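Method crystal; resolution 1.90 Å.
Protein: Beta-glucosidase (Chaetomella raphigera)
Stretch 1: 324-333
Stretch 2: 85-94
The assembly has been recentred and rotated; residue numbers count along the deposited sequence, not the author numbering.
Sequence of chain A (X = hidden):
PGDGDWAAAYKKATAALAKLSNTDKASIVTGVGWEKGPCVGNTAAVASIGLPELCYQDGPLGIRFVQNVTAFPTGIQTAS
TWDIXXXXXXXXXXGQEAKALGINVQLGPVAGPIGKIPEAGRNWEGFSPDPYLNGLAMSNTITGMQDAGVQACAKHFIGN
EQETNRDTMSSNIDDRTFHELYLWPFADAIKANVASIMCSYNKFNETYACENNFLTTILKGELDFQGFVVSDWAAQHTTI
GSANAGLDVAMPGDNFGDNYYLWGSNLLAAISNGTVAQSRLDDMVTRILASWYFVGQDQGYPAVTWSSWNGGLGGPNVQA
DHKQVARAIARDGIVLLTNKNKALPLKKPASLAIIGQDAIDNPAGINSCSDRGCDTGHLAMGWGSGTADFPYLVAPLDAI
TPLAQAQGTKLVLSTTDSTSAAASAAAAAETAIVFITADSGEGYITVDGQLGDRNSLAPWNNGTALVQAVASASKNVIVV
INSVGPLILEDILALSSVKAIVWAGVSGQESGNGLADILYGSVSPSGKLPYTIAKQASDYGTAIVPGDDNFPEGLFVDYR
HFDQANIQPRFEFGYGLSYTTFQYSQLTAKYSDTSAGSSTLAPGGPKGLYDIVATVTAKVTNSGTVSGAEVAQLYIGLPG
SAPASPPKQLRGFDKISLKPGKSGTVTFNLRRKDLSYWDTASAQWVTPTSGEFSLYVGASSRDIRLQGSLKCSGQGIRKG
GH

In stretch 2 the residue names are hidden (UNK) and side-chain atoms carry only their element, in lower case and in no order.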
# COMPACT_ATOMS: atom_id res chain seq x y z
N GLN A 324 6.78 -4.88 17.55
CA GLN A 324 5.73 -5.91 17.85
C GLN A 324 4.74 -5.97 16.68
O GLN A 324 4.47 -7.05 16.07
CB GLN A 324 5.09 -5.56 19.23
CG GLN A 324 6.26 -5.64 20.25
CD GLN A 324 5.89 -5.39 21.71
OE1 GLN A 324 4.75 -5.16 22.05
NE2 GLN A 324 6.91 -5.48 22.57
N VAL A 325 4.26 -4.80 16.29
CA VAL A 325 3.35 -4.76 15.13
C VAL A 325 4.11 -5.11 13.87
O VAL A 325 3.56 -5.75 13.01
CB VAL A 325 2.59 -3.42 15.01
CG1 VAL A 325 3.49 -2.28 14.61
CG2 VAL A 325 1.48 -3.57 13.96
N ALA A 326 5.39 -4.74 13.77
CA ALA A 326 6.20 -5.14 12.62
C ALA A 326 6.27 -6.70 12.48
O ALA A 326 6.06 -7.27 11.40
CB ALA A 326 7.56 -4.48 12.65
N ARG A 327 6.49 -7.38 13.59
CA ARG A 327 6.48 -8.83 13.59
C ARG A 327 5.11 -9.41 13.28
O ARG A 327 4.99 -10.38 12.53
CB ARG A 327 6.99 -9.38 14.92
CG ARG A 327 7.23 -10.90 14.84
CD ARG A 327 7.78 -11.36 16.15
NE ARG A 327 7.93 -12.81 16.16
CZ ARG A 327 8.76 -13.45 16.96
NH1 ARG A 327 9.55 -12.77 17.79
NH2 ARG A 327 8.83 -14.77 16.95
N ALA A 328 4.05 -8.84 13.85
CA ALA A 328 2.73 -9.40 13.64
C ALA A 328 2.31 -9.32 12.16
O ALA A 328 1.73 -10.28 11.64
CB ALA A 328 1.71 -8.72 14.55
N ILE A 329 2.65 -8.24 11.47
CA ILE A 329 2.39 -8.14 10.03
C ILE A 329 3.31 -9.00 9.17
O ILE A 329 2.84 -9.58 8.19
CB ILE A 329 2.41 -6.65 9.61
CG1 ILE A 329 1.23 -5.92 10.28
CG2 ILE A 329 2.42 -6.50 8.09
CD1 ILE A 329 1.26 -4.45 10.22
N ALA A 330 4.59 -9.11 9.52
CA ALA A 330 5.51 -10.01 8.84
C ALA A 330 5.00 -11.42 8.93
O ALA A 330 5.11 -12.20 7.99
CB ALA A 330 6.90 -9.96 9.44
N ARG A 331 4.38 -11.75 10.06
CA ARG A 331 3.81 -13.09 10.24
C ARG A 331 2.46 -13.27 9.55
O ARG A 331 2.21 -14.22 8.80
CB ARG A 331 3.68 -13.34 11.77
CG ARG A 331 3.00 -14.60 12.26
CD ARG A 331 2.82 -14.51 13.79
NE ARG A 331 1.69 -13.63 14.00
CZ ARG A 331 1.46 -12.77 15.01
NH1 ARG A 331 2.31 -12.59 15.96
NH2 ARG A 331 0.29 -12.08 15.07
N ASP A 332 1.51 -12.40 9.88
CA ASP A 332 0.14 -12.61 9.51
C ASP A 332 -0.18 -12.20 8.07
O ASP A 332 -1.27 -12.45 7.60
CB ASP A 332 -0.82 -11.89 10.46
CG ASP A 332 -0.84 -12.41 11.87
OD1 ASP A 332 -0.24 -13.47 12.17
OD2 ASP A 332 -1.58 -11.78 12.67
N GLY A 333 0.76 -11.60 7.34
CA GLY A 333 0.57 -11.34 5.93
C GLY A 333 1.19 -12.38 5.03
O GLY A 333 1.08 -12.26 3.79
N UNK A 85 -7.04 -4.12 12.19
CA UNK A 85 -6.43 -3.81 13.46
C UNK A 85 -4.93 -3.70 13.33
O UNK A 85 -4.33 -2.76 13.87
o UNK A 85 -6.29 -4.37 15.75
c UNK A 85 -6.78 -4.84 14.49
N UNK A 86 -4.30 -4.58 12.55
CA UNK A 86 -2.86 -4.48 12.35
C UNK A 86 -2.54 -3.28 11.47
O UNK A 86 -1.51 -2.65 11.66
c UNK A 86 -1.81 -8.16 11.91
c UNK A 86 -2.31 -5.76 11.71
c UNK A 86 -1.48 -6.65 13.92
c UNK A 86 -2.31 -6.94 12.65
N UNK A 87 -3.41 -3.01 10.46
CA UNK A 87 -3.19 -1.94 9.56
C UNK A 87 -3.20 -0.63 10.38
O UNK A 87 -2.30 0.23 10.20
c UNK A 87 -4.03 -0.64 7.61
c UNK A 87 -4.28 -1.87 8.48
c UNK A 87 -5.30 -3.38 6.59
c UNK A 87 -4.23 -3.15 7.66
N UNK A 88 -4.20 -0.50 11.26
CA UNK A 88 -4.30 0.71 12.06
C UNK A 88 -3.08 0.83 12.94
O UNK A 88 -2.47 1.89 12.96
c UNK A 88 -5.47 3.88 15.79
c UNK A 88 -5.55 1.77 13.94
c UNK A 88 -5.97 4.11 14.53
c UNK A 88 -5.98 3.05 13.60
o UNK A 88 -5.42 4.95 16.67
c UNK A 88 -5.56 0.68 12.94
c UNK A 88 -5.03 1.55 15.26
c UNK A 88 -5.02 2.62 16.18
N UNK A 89 -2.68 -0.25 13.62
CA UNK A 89 -1.53 -0.20 14.50
C UNK A 89 -0.18 0.16 13.82
O UNK A 89 0.62 0.89 14.37
c UNK A 89 -1.36 -1.51 15.29
o UNK A 89 -2.44 -1.63 16.22
N UNK A 90 0.06 -0.33 12.62
CA UNK A 90 1.25 0.12 11.85
C UNK A 90 1.23 1.61 11.58
O UNK A 90 2.25 2.31 11.73
c UNK A 90 2.91 -0.00 6.32
c UNK A 90 2.40 -1.20 8.45
n UNK A 90 1.82 0.73 6.40
n UNK A 90 3.23 -0.84 7.30
c UNK A 90 1.31 -0.67 10.53
n UNK A 90 3.77 0.18 5.30
c UNK A 90 2.40 -0.22 9.59
N UNK A 91 0.05 2.15 11.29
CA UNK A 91 -0.05 3.59 11.06
C UNK A 91 0.20 4.42 12.32
O UNK A 91 0.95 5.45 12.31
N UNK A 92 -0.39 3.96 13.39
CA UNK A 92 -0.14 4.58 14.71
C UNK A 92 1.35 4.56 15.05
O UNK A 92 1.95 5.58 15.48
c UNK A 92 -1.62 5.87 17.26
c UNK A 92 -1.47 3.56 18.30
c UNK A 92 -0.97 3.90 15.83
c UNK A 92 -0.89 4.51 17.22
N UNK A 93 1.97 3.40 14.87
CA UNK A 93 3.37 3.25 15.23
C UNK A 93 4.26 4.14 14.35
O UNK A 93 5.15 4.81 14.87
c UNK A 93 3.76 1.80 15.10
N UNK A 94 3.96 4.22 13.05
CA UNK A 94 4.73 5.11 12.15
C UNK A 94 4.57 6.55 12.57
O UNK A 94 5.54 7.33 12.63
c UNK A 94 4.15 5.06 10.74
c UNK A 94 4.16 5.66 8.32
c UNK A 94 5.00 5.24 9.52
c UNK A 94 6.45 5.76 9.57

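Position 85 carries two side-chain atoms, one carbon and then one oxygen. Two-atom side chains with that composition belong to serine, and the side chain lies beyond contact distance of stretch 1, so Ser85 takes no part in the contact.

Position 86 has four carbons, forked at the second, with CA-to-CB directed toward stretch 1. Its CB lies 3.8 Å from Ile329 CG1, one terminal carbon lies 3.9 Å from Ala328 CB, and the other lies 3.7 Å from Asp332 OD2. A fork at the second carbon, with no heteroatom, defines Leu86; the two terminal carbons are CD2 and CD1 respectively. Its chi angles, -71° and 178°, are the common m,t pair.

Position 87 also has four carbons, but the fork is at the first and one arm is two carbons long, the pattern of isoleucine. The CA-to-CB bond of Ile87 points away, and its side chain stays beyond contact distance of stretch 1.

At position 88 one carbon leads to a six-carbon ring bearing an oxygen, which identifies Tyr88. Its CA-to-CB bond too points away, the side chain does not reach stretch 1, and its hydroxyl is hydrogen-bonded elsewhere in the structure.

Position 89 repeats the carbon-then-oxygen pattern, but here the carbon faces stretch 1: CB is 3.8 Å from Val325 CG2. This is Ser89, with chi1 at -68° (m).

Position 90 shows three carbons, a nitrogen, and then a carbon carrying two more nitrogens, a guanidinium group that only arginine provides. The CA-to-CB bond of Arg90 points sideways, and its CB is 3.8 Å from Ile329 CD1. Chi1 to chi3 are all t, so the chain is extended; NE and NH2 are hydrogen-bonded elsewhere in the structure.

Position 91 has no side-chain atoms and is therefore Gly91, out of reach of stretch 1.

Position 92 has four carbons forked at the second, hence Leu92; it is too distant for contact.

Position 93 has a single carbon, the mark of Ala93. Its CA-to-CB bond points toward stretch 1, its CB 4.1 Å from Val325 CG1.

Position 94 again has four carbons forked at the second. Leu94 stays beyond contact distance, with chi1 between wells at -149°.

The contact is a packing of two helices whose axes approach to 9.6 Å, with N-to-C directions 144° apart, nearer antiparallel than parallel. The register follows: the CA atoms of Val325 and Arg90 are 6.2 Å apart and those of Ile329 and Leu86 6.8 Å, so the partner number falls by four as stretch 1 advances by four. Two knobs interlock. Leu86 sits among Val325, Ala328, Ile329 and Asp332, while Val325 sits among Leu86, Ser89, Arg90 and Ala93. No hydrogen bond crosses between the stretches. Asp332 OD2 meets Leu86 CD1, a carbon that cannot hydrogen-bond, so this contact is packing; separately, the aspartate forms a salt bridge with its neighbour, Arg331 NE to Asp332 OD1 at 2.7 Å. Altogether 320 Å² is buried, both sides summed, through shape fit rather than polar pairing.

Stretch 2, residues 85-94: SLIYSRGLAL
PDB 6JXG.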